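Local atomic coordinates of long form salivary protein D7L1 (PDB entry 6V4C), a protein that binds adenine nucleotides, most tightly ATP and ADP, in mosquito saliva and thereby inhibits platelet aggregation and hemostasis in the host during blood feeding. Residues C18-F23 against I205-H210; R192-K195 against E199-E202. All blocks are in the same frame, centred on the assembly; numbering follows the deposited sequence.

Interaction 1. Residues C18-F23 against I205-H210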
ATOM      1  N   CYS A  18      -4.404  -4.890  -4.823  1.00 54.09           N
ATOM      2  CA  CYS A  18      -5.325  -5.864  -5.402  1.00 58.02           C
ATOM      3  C   CYS A  18      -5.813  -5.414  -6.771  1.00 55.73           C
ATOM      4  O   CYS A  18      -5.913  -6.225  -7.698  1.00 58.50           O
ATOM      5  CB  CYS A  18      -6.512  -6.103  -4.470  1.00 57.14           C
ATOM      6  SG  CYS A  18      -6.158  -7.124  -3.030  1.00 61.74           S
ATOM      7  N   MET A  19      -6.119  -4.121  -6.918  1.00 58.33           N
ATOM      8  CA  MET A  19      -6.584  -3.614  -8.204  1.00 60.59           C
ATOM      9  C   MET A  19      -5.515  -3.770  -9.278  1.00 62.08           C
ATOM     10  O   MET A  19      -5.817  -4.163 -10.410  1.00 64.87           O
ATOM     11  CB  MET A  19      -7.007  -2.151  -8.072  1.00 59.46           C
ATOM     12  CG  MET A  19      -8.170  -1.910  -7.123  1.00 60.20           C
ATOM     13  SD  MET A  19      -8.800  -0.230  -7.270  1.00 58.20           S
ATOM     14  CE  MET A  19      -9.068  -0.182  -9.037  1.00 64.65           C
ATOM     15  N   GLU A  20      -4.258  -3.472  -8.940  1.00 52.80           N
ATOM     16  CA  GLU A  20      -3.175  -3.631  -9.906  1.00 54.03           C
ATOM     17  C   GLU A  20      -2.996  -5.090 -10.303  1.00 55.91           C
ATOM     18  O   GLU A  20      -2.723  -5.397 -11.470  1.00 57.40           O
ATOM     19  CB  GLU A  20      -1.870  -3.079  -9.331  1.00 53.48           C
ATOM     20  CG  GLU A  20      -1.819  -1.565  -9.218  1.00 55.11           C
ATOM     21  CD  GLU A  20      -0.478  -1.072  -8.709  1.00 55.83           C
ATOM     22  OE1 GLU A  20      -0.351   0.137  -8.427  1.00 53.89           O
ATOM     23  OE2 GLU A  20       0.451  -1.899  -8.588  1.00 55.41           O
ATOM     24  N   ASP A  21      -3.143  -6.007  -9.345  1.00 55.33           N
ATOM     25  CA  ASP A  21      -2.886  -7.416  -9.621  1.00 60.32           C
ATOM     26  C   ASP A  21      -3.988  -8.074 -10.444  1.00 64.15           C
ATOM     27  O   ASP A  21      -3.757  -9.150 -11.008  1.00 67.44           O
ATOM     28  CB  ASP A  21      -2.691  -8.184  -8.311  1.00 60.53           C
ATOM     29  CG  ASP A  21      -1.338  -7.926  -7.674  1.00 58.55           C
ATOM     30  OD1 ASP A  21      -0.495  -7.253  -8.304  1.00 57.45           O
ATOM     31  OD2 ASP A  21      -1.119  -8.397  -6.537  1.00 59.70           O
ATOM     32  N   HIS A  22      -5.169  -7.462 -10.537  1.00 76.11           N
ATOM     33  CA  HIS A  22      -6.325  -8.131 -11.126  1.00 78.49           C
ATOM     34  C   HIS A  22      -7.049  -7.359 -12.221  1.00 81.40           C
ATOM     35  O   HIS A  22      -7.844  -7.974 -12.942  1.00 85.30           O
ATOM     36  CB  HIS A  22      -7.341  -8.518 -10.039  1.00 80.39           C
ATOM     37  CG  HIS A  22      -6.897  -9.658  -9.175  1.00 83.84           C
ATOM     38  ND1 HIS A  22      -7.171  -9.720  -7.825  1.00 82.81           N
ATOM     39  CD2 HIS A  22      -6.206 -10.785  -9.470  1.00 83.49           C
ATOM     40  CE1 HIS A  22      -6.663 -10.833  -7.325  1.00 83.11           C
ATOM     41  NE2 HIS A  22      -6.074 -11.497  -8.303  1.00 84.75           N
ATOM     42  N   PHE A  23      -6.818  -6.053 -12.380  1.00 67.45           N
ATOM     43  CA  PHE A  23      -7.621  -5.295 -13.337  1.00 69.43           C
ATOM     44  C   PHE A  23      -7.285  -5.625 -14.785  1.00 69.52           C
ATOM     45  O   PHE A  23      -8.140  -5.448 -15.659  1.00 73.86           O
ATOM     46  CB  PHE A  23      -7.552  -3.789 -13.055  1.00 63.39           C
ATOM     47  CG  PHE A  23      -6.388  -3.092 -13.700  1.00 63.48           C
ATOM     48  CD1 PHE A  23      -5.086  -3.468 -13.417  1.00 63.39           C
ATOM     49  CD2 PHE A  23      -6.599  -2.035 -14.574  1.00 64.10           C
ATOM     50  CE1 PHE A  23      -4.016  -2.819 -14.007  1.00 61.82           C
ATOM     51  CE2 PHE A  23      -5.535  -1.379 -15.162  1.00 60.83           C
ATOM     52  CZ  PHE A  23      -4.242  -1.773 -14.881  1.00 61.95           C
ATOM     53  N   ILE A 205       9.781  -6.028  -3.068  1.00 40.32           N
ATOM     54  CA  ILE A 205      10.907  -5.411  -3.761  1.00 38.52           C
ATOM     55  C   ILE A 205      10.814  -5.670  -5.258  1.00 38.51           C
ATOM     56  O   ILE A 205      11.017  -4.762  -6.074  1.00 37.28           O
ATOM     57  CB  ILE A 205      12.236  -5.918  -3.170  1.00 38.63           C
ATOM     58  CG1 ILE A 205      12.325  -5.566  -1.685  1.00 37.76           C
ATOM     59  CG2 ILE A 205      13.415  -5.334  -3.927  1.00 40.54           C
ATOM     60  CD1 ILE A 205      13.307  -6.434  -0.917  1.00 43.91           C
ATOM     61  N   LEU A 206      10.493  -6.911  -5.640  1.00 36.44           N
ATOM     62  CA  LEU A 206      10.402  -7.264  -7.053  1.00 37.52           C
ATOM     63  C   LEU A 206       9.295  -6.494  -7.761  1.00 36.70           C
ATOM     64  O   LEU A 206       9.403  -6.223  -8.963  1.00 36.23           O
ATOM     65  CB  LEU A 206      10.181  -8.771  -7.202  1.00 38.79           C
ATOM     66  CG  LEU A 206      11.264  -9.669  -6.600  1.00 42.22           C
ATOM     67  CD1 LEU A 206      10.939 -11.146  -6.809  1.00 45.30           C
ATOM     68  CD2 LEU A 206      12.619  -9.324  -7.192  1.00 39.49           C
ATOM     69  N   ARG A 207       8.220  -6.149  -7.045  1.00 42.37           N
ATOM     70  CA  ARG A 207       7.175  -5.322  -7.643  1.00 44.88           C
ATOM     71  C   ARG A 207       7.741  -3.995  -8.125  1.00 43.02           C
ATOM     72  O   ARG A 207       7.375  -3.509  -9.201  1.00 41.64           O
ATOM     73  CB  ARG A 207       6.047  -5.080  -6.638  1.00 45.82           C
ATOM     74  CG  ARG A 207       5.231  -6.311  -6.294  1.00 49.62           C
ATOM     75  CD  ARG A 207       4.119  -5.983  -5.306  1.00 53.11           C
ATOM     76  NE  ARG A 207       3.096  -5.118  -5.887  1.00 55.52           N
ATOM     77  CZ  ARG A 207       1.985  -5.563  -6.468  1.00 57.54           C
ATOM     78  NH1 ARG A 207       1.752  -6.866  -6.544  1.00 56.35           N
ATOM     79  NH2 ARG A 207       1.105  -4.705  -6.972  1.00 56.78           N
ATOM     80  N   GLY A 208       8.642  -3.398  -7.340  1.00 35.76           N
ATOM     81  CA  GLY A 208       9.249  -2.142  -7.747  1.00 34.10           C
ATOM     82  C   GLY A 208      10.091  -2.273  -9.001  1.00 35.67           C
ATOM     83  O   GLY A 208      10.117  -1.365  -9.837  1.00 33.97           O
ATOM     84  N   LEU A 209      10.793  -3.401  -9.153  1.00 38.24           N
ATOM     85  CA  LEU A 209      11.605  -3.622 -10.346  1.00 37.71           C
ATOM     86  C   LEU A 209      10.732  -3.831 -11.577  1.00 38.75           C
ATOM     87  O   LEU A 209      11.005  -3.277 -12.649  1.00 40.59           O
ATOM     88  CB  LEU A 209      12.513  -4.834 -10.139  1.00 41.14           C
ATOM     89  CG  LEU A 209      13.784  -4.642  -9.311  1.00 39.40           C
ATOM     90  CD1 LEU A 209      14.322  -5.998  -8.886  1.00 40.81           C
ATOM     91  CD2 LEU A 209      14.822  -3.886 -10.117  1.00 38.30           C
ATOM     92  N   HIS A 210       9.684  -4.645 -11.445  1.00 40.71           N
ATOM     93  CA  HIS A 210       8.803  -4.894 -12.580  1.00 40.41           C
ATOM     94  C   HIS A 210       8.020  -3.645 -12.969  1.00 40.58           C
ATOM     95  O   HIS A 210       7.650  -3.487 -14.138  1.00 41.31           O
ATOM     96  CB  HIS A 210       7.879  -6.073 -12.271  1.00 42.35           C
ATOM     97  CG  HIS A 210       8.610  -7.322 -11.877  1.00 45.03           C
ATOM     98  ND1 HIS A 210       8.013  -8.343 -11.173  1.00 48.20           N
ATOM     99  CD2 HIS A 210       9.893  -7.706 -12.084  1.00 44.28           C
ATOM    100  CE1 HIS A 210       8.896  -9.304 -10.962  1.00 48.49           C
ATOM    101  NE2 HIS A 210      10.042  -8.943 -11.508  1.00 49.87           N
TER
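Arg207, reaching out from helix 202-211, meets Asp21 and Glu20 on helix 8-22 in a salt-bridge network that spans a wide gap. The nearest alpha carbons, those of Asp21 and Arg207, are 10.5 Å apart, and side chains alone close the distance. It is a worked example of how two regions of a chain that each belong to the PBP/GOBP family can be joined at their surface by charge, with little burial.

The hydrogen bonds are unequal. The shortest and straightest runs from Arg207 NH1 to Asp21 OD1, at 2.9 Å and 156°; it enters the syn lone pair of the carboxylate and lies close to the guanidinium plane. Three further bonds are weak. Arg207 NH1 also leans to Asp21 OD2 at 3.3 Å, while Arg207 NH2 divides its reach between Asp21 OD1 and Glu20 OE2. Asp21 OD1 therefore receives both terminal nitrogens.

Ion pairing brings two carboxylates to the edge of one guanidinium, differently turned. That of Glu20 is nearly coplanar with it, 17° off, whereas that of Asp21 is rotated by 56°. Coplanarity does not bring a straighter bond here, since the one to Glu20 is weak. Arg207 gets there through a bend at chi3, and Glu20 through a chain extended beyond CG. Glu20 OE2 has a second, weak and long ion pair with Arg269.

With two acids facing one arginine, the positive charge probably eases the repulsion between the neighbouring carboxylates, and the bridge probably links helix 8-22 to helix 202-211 electrostatically near the nucleotide site, the side chain of Glu20 being about 9 Å from the bound ADP.

Interaction 2. Residues R192-K195 against E199-E202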
ATOM      1  N   ARG A 192       6.570  -1.046   2.201  1.00 36.45           N
ATOM      2  CA  ARG A 192       6.259  -2.453   2.453  1.00 39.95           C
ATOM      3  C   ARG A 192       7.378  -3.392   2.008  1.00 40.11           C
ATOM      4  O   ARG A 192       7.167  -4.602   1.885  1.00 40.69           O
ATOM      5  CB  ARG A 192       4.902  -2.882   1.880  1.00 39.12           C
ATOM      6  CG  ARG A 192       3.691  -2.570   2.767  1.00 39.72           C
ATOM      7  CD  ARG A 192       3.430  -1.069   2.917  1.00 37.79           C
ATOM      8  NE  ARG A 192       2.120  -0.808   3.510  1.00 39.12           N
ATOM      9  CZ  ARG A 192       1.611   0.405   3.704  1.00 40.25           C
ATOM     10  NH1 ARG A 192       2.300   1.485   3.363  1.00 35.77           N
ATOM     11  NH2 ARG A 192       0.408   0.540   4.245  1.00 39.34           N
ATOM     12  N   TRP A 193       8.576  -2.857   1.750  1.00 35.72           N
ATOM     13  CA  TRP A 193       9.738  -3.726   1.585  1.00 34.73           C
ATOM     14  C   TRP A 193      10.028  -4.478   2.876  1.00 39.60           C
ATOM     15  O   TRP A 193      10.461  -5.638   2.850  1.00 41.39           O
ATOM     16  CB  TRP A 193      10.965  -2.914   1.172  1.00 33.94           C
ATOM     17  CG  TRP A 193      10.957  -2.468  -0.261  1.00 34.73           C
ATOM     18  CD1 TRP A 193       9.887  -2.428  -1.106  1.00 36.45           C
ATOM     19  CD2 TRP A 193      12.085  -2.013  -1.019  1.00 35.37           C
ATOM     20  NE1 TRP A 193      10.277  -1.970  -2.344  1.00 36.70           N
ATOM     21  CE2 TRP A 193      11.620  -1.707  -2.314  1.00 35.82           C
ATOM     22  CE3 TRP A 193      13.441  -1.832  -0.725  1.00 34.88           C
ATOM     23  CZ2 TRP A 193      12.465  -1.229  -3.315  1.00 35.45           C
ATOM     24  CZ3 TRP A 193      14.278  -1.355  -1.722  1.00 36.99           C
ATOM     25  CH2 TRP A 193      13.785  -1.059  -3.001  1.00 36.09           C
ATOM     26  N   MET A 194       9.815  -3.823   4.012  1.00 41.90           N
ATOM     27  CA  MET A 194       9.839  -4.459   5.320  1.00 43.55           C
ATOM     28  C   MET A 194       8.411  -4.503   5.838  1.00 44.97           C
ATOM     29  O   MET A 194       7.715  -3.482   5.831  1.00 42.47           O
ATOM     30  CB  MET A 194      10.721  -3.674   6.296  1.00 42.75           C
ATOM     31  CG  MET A 194      10.930  -4.354   7.647  1.00 44.67           C
ATOM     32  SD  MET A 194      11.736  -3.288   8.863  1.00 46.05           S
ATOM     33  CE  MET A 194      13.350  -4.035   9.026  1.00 45.76           C
ATOM     34  N   LYS A 195       7.970  -5.683   6.261  1.00 47.18           N
ATOM     35  CA  LYS A 195       6.617  -5.843   6.762  1.00 48.34           C
ATOM     36  C   LYS A 195       6.515  -5.314   8.191  1.00 50.09           C
ATOM     37  O   LYS A 195       7.503  -4.898   8.802  1.00 48.96           O
ATOM     38  CB  LYS A 195       6.186  -7.308   6.680  1.00 51.39           C
ATOM     39  CG  LYS A 195       6.215  -7.866   5.265  1.00 52.80           C
ATOM     40  CD  LYS A 195       5.481  -9.195   5.148  1.00 55.71           C
ATOM     41  CE  LYS A 195       6.215 -10.329   5.841  1.00 61.97           C
ATOM     42  NZ  LYS A 195       5.875 -11.647   5.225  1.00 63.90           N
ATOM     43  N   GLU A 199      10.260  -8.174   9.044  1.00 54.40           N
ATOM     44  CA  GLU A 199      10.912  -9.045   8.077  1.00 55.86           C
ATOM     45  C   GLU A 199      10.764  -8.496   6.661  1.00 51.80           C
ATOM     46  O   GLU A 199       9.768  -7.852   6.323  1.00 51.38           O
ATOM     47  CB  GLU A 199      10.337 -10.459   8.154  1.00 62.19           C
ATOM     48  CG  GLU A 199      10.701 -11.195   9.436  1.00 71.36           C
ATOM     49  CD  GLU A 199       9.903 -12.469   9.623  1.00 82.46           C
ATOM     50  OE1 GLU A 199       8.958 -12.699   8.838  1.00 79.67           O
ATOM     51  OE2 GLU A 199      10.220 -13.241  10.553  1.00 89.90           O
ATOM     52  N   MET A 200      11.777  -8.757   5.836  1.00 49.94           N
ATOM     53  CA  MET A 200      11.772  -8.285   4.458  1.00 46.65           C
ATOM     54  C   MET A 200      10.754  -9.058   3.630  1.00 50.23           C
ATOM     55  O   MET A 200      10.552 -10.260   3.825  1.00 48.81           O
ATOM     56  CB  MET A 200      13.157  -8.463   3.839  1.00 47.81           C
ATOM     57  CG  MET A 200      14.212  -7.529   4.396  1.00 47.11           C
ATOM     58  SD  MET A 200      13.744  -5.800   4.211  1.00 49.53           S
ATOM     59  CE  MET A 200      14.078  -5.200   5.846  1.00 43.28           C
ATOM     60  N   ASP A 201      10.116  -8.360   2.694  1.00 42.70           N
ATOM     61  CA  ASP A 201       9.174  -8.963   1.755  1.00 42.43           C
ATOM     62  C   ASP A 201       9.825  -8.928   0.376  1.00 45.37           C
ATOM     63  O   ASP A 201       9.815  -7.896  -0.303  1.00 41.59           O
ATOM     64  CB  ASP A 201       7.837  -8.225   1.767  1.00 43.47           C
ATOM     65  CG  ASP A 201       6.776  -8.920   0.928  1.00 45.78           C
ATOM     66  OD1 ASP A 201       7.111  -9.878   0.195  1.00 44.39           O
ATOM     67  OD2 ASP A 201       5.599  -8.512   1.005  1.00 44.72           O
ATOM     68  N   GLU A 202      10.407  -9.998  -0.025  1.00 43.53           N
ATOM     69  CA  GLU A 202      11.076 -10.137  -1.302  1.00 42.99           C
ATOM     70  C   GLU A 202      10.130  -9.803  -2.460  1.00 43.61           C
ATOM     71  O   GLU A 202      10.489  -9.164  -3.280  1.00 42.11           O
ATOM     72  CB  GLU A 202      11.660 -11.527  -1.337  1.00 45.96           C
ATOM     73  CG  GLU A 202      12.368 -11.891  -2.575  1.00 50.67           C
ATOM     74  CD  GLU A 202      12.862 -13.304  -2.841  1.00 57.94           C
ATOM     75  OE1 GLU A 202      12.194 -14.002  -3.451  1.00 59.96           O
ATOM     76  OE2 GLU A 202      13.942 -13.600  -2.554  1.00 55.64           O
TER
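Met194 and Met200 face each other as a non-hydrogen-bonded antiparallel pair, a single beta bridge with their alpha carbons 4.4 Å apart, in the loop between helices 179-190 and 202-211. Two backbone hydrogen bonds flank the pair: Asp201 N to Trp193 O at 2.7 Å and Lys195 N to Glu199 O at 2.8 Å, both nearly straight at the hydrogen (168° and 175°). The same two carbonyls also receive CA-H...O contacts, from Met200 CA and Met194 CA respectively. It is an example of a short loop closed by one beta bridge in a protein without strands.

The tight part is the methionine pair. Met194 CE and Met200 CE approach to 3.5 Å, closer than usual for two carbons, and Met200 CE also lies 3.7 Å from Met194 CB. Bends at chi2 and chi3 fold the Met200 chain back, bringing its methyl to Met194 and its SD to within 3.6 Å of Trp193 O.

Toward solvent the fit is looser. Lys195 CG rests 3.9 Å from Asp201 CB, the two side chains crossing at about a right angle. Lys195 NZ stays beyond bonding distance of Glu199 OE1 and Asp201 OD2, so any attraction is probably long-range. Asp201 turns its CG away from its own backbone N (chi1 -173°); OD1 hydrogen-bonds Ser203 OG and, weakly, caps the backbone N of Ala204, with Asp201 at the N-cap position of helix 202-211.

At the other end, Arg192 closes helix 179-190 with a Schellman motif and forms a salt bridge with Glu9 and a cation-pi contact with Phe13, both on helix 8-22. Trp193 packs on helices 235-247 and 249-263, Met194 on 179-190 and 235-247, and Met200 on 218-226 and 235-247.

How the interactions relate
Both contacts involve helix 202-211: interaction 2 shapes the loop that leads into it and caps its first turn, and interaction 1 ties a later turn to helix 8-22. They meet directly, since Ile205 CG1 packs 3.6 Å from Trp193 CD2, although their centres lie 15 Å apart. Interaction 1 is a surface contact, made by long charged side chains between sequence-distant family regions. Interaction 2 is local and partly buried, with backbone bonds and apolar methionines doing the work. Helix 8-22 is reached from both loop and helix, by Arg192 through Glu9 and by Arg207 through Glu20 and Asp21.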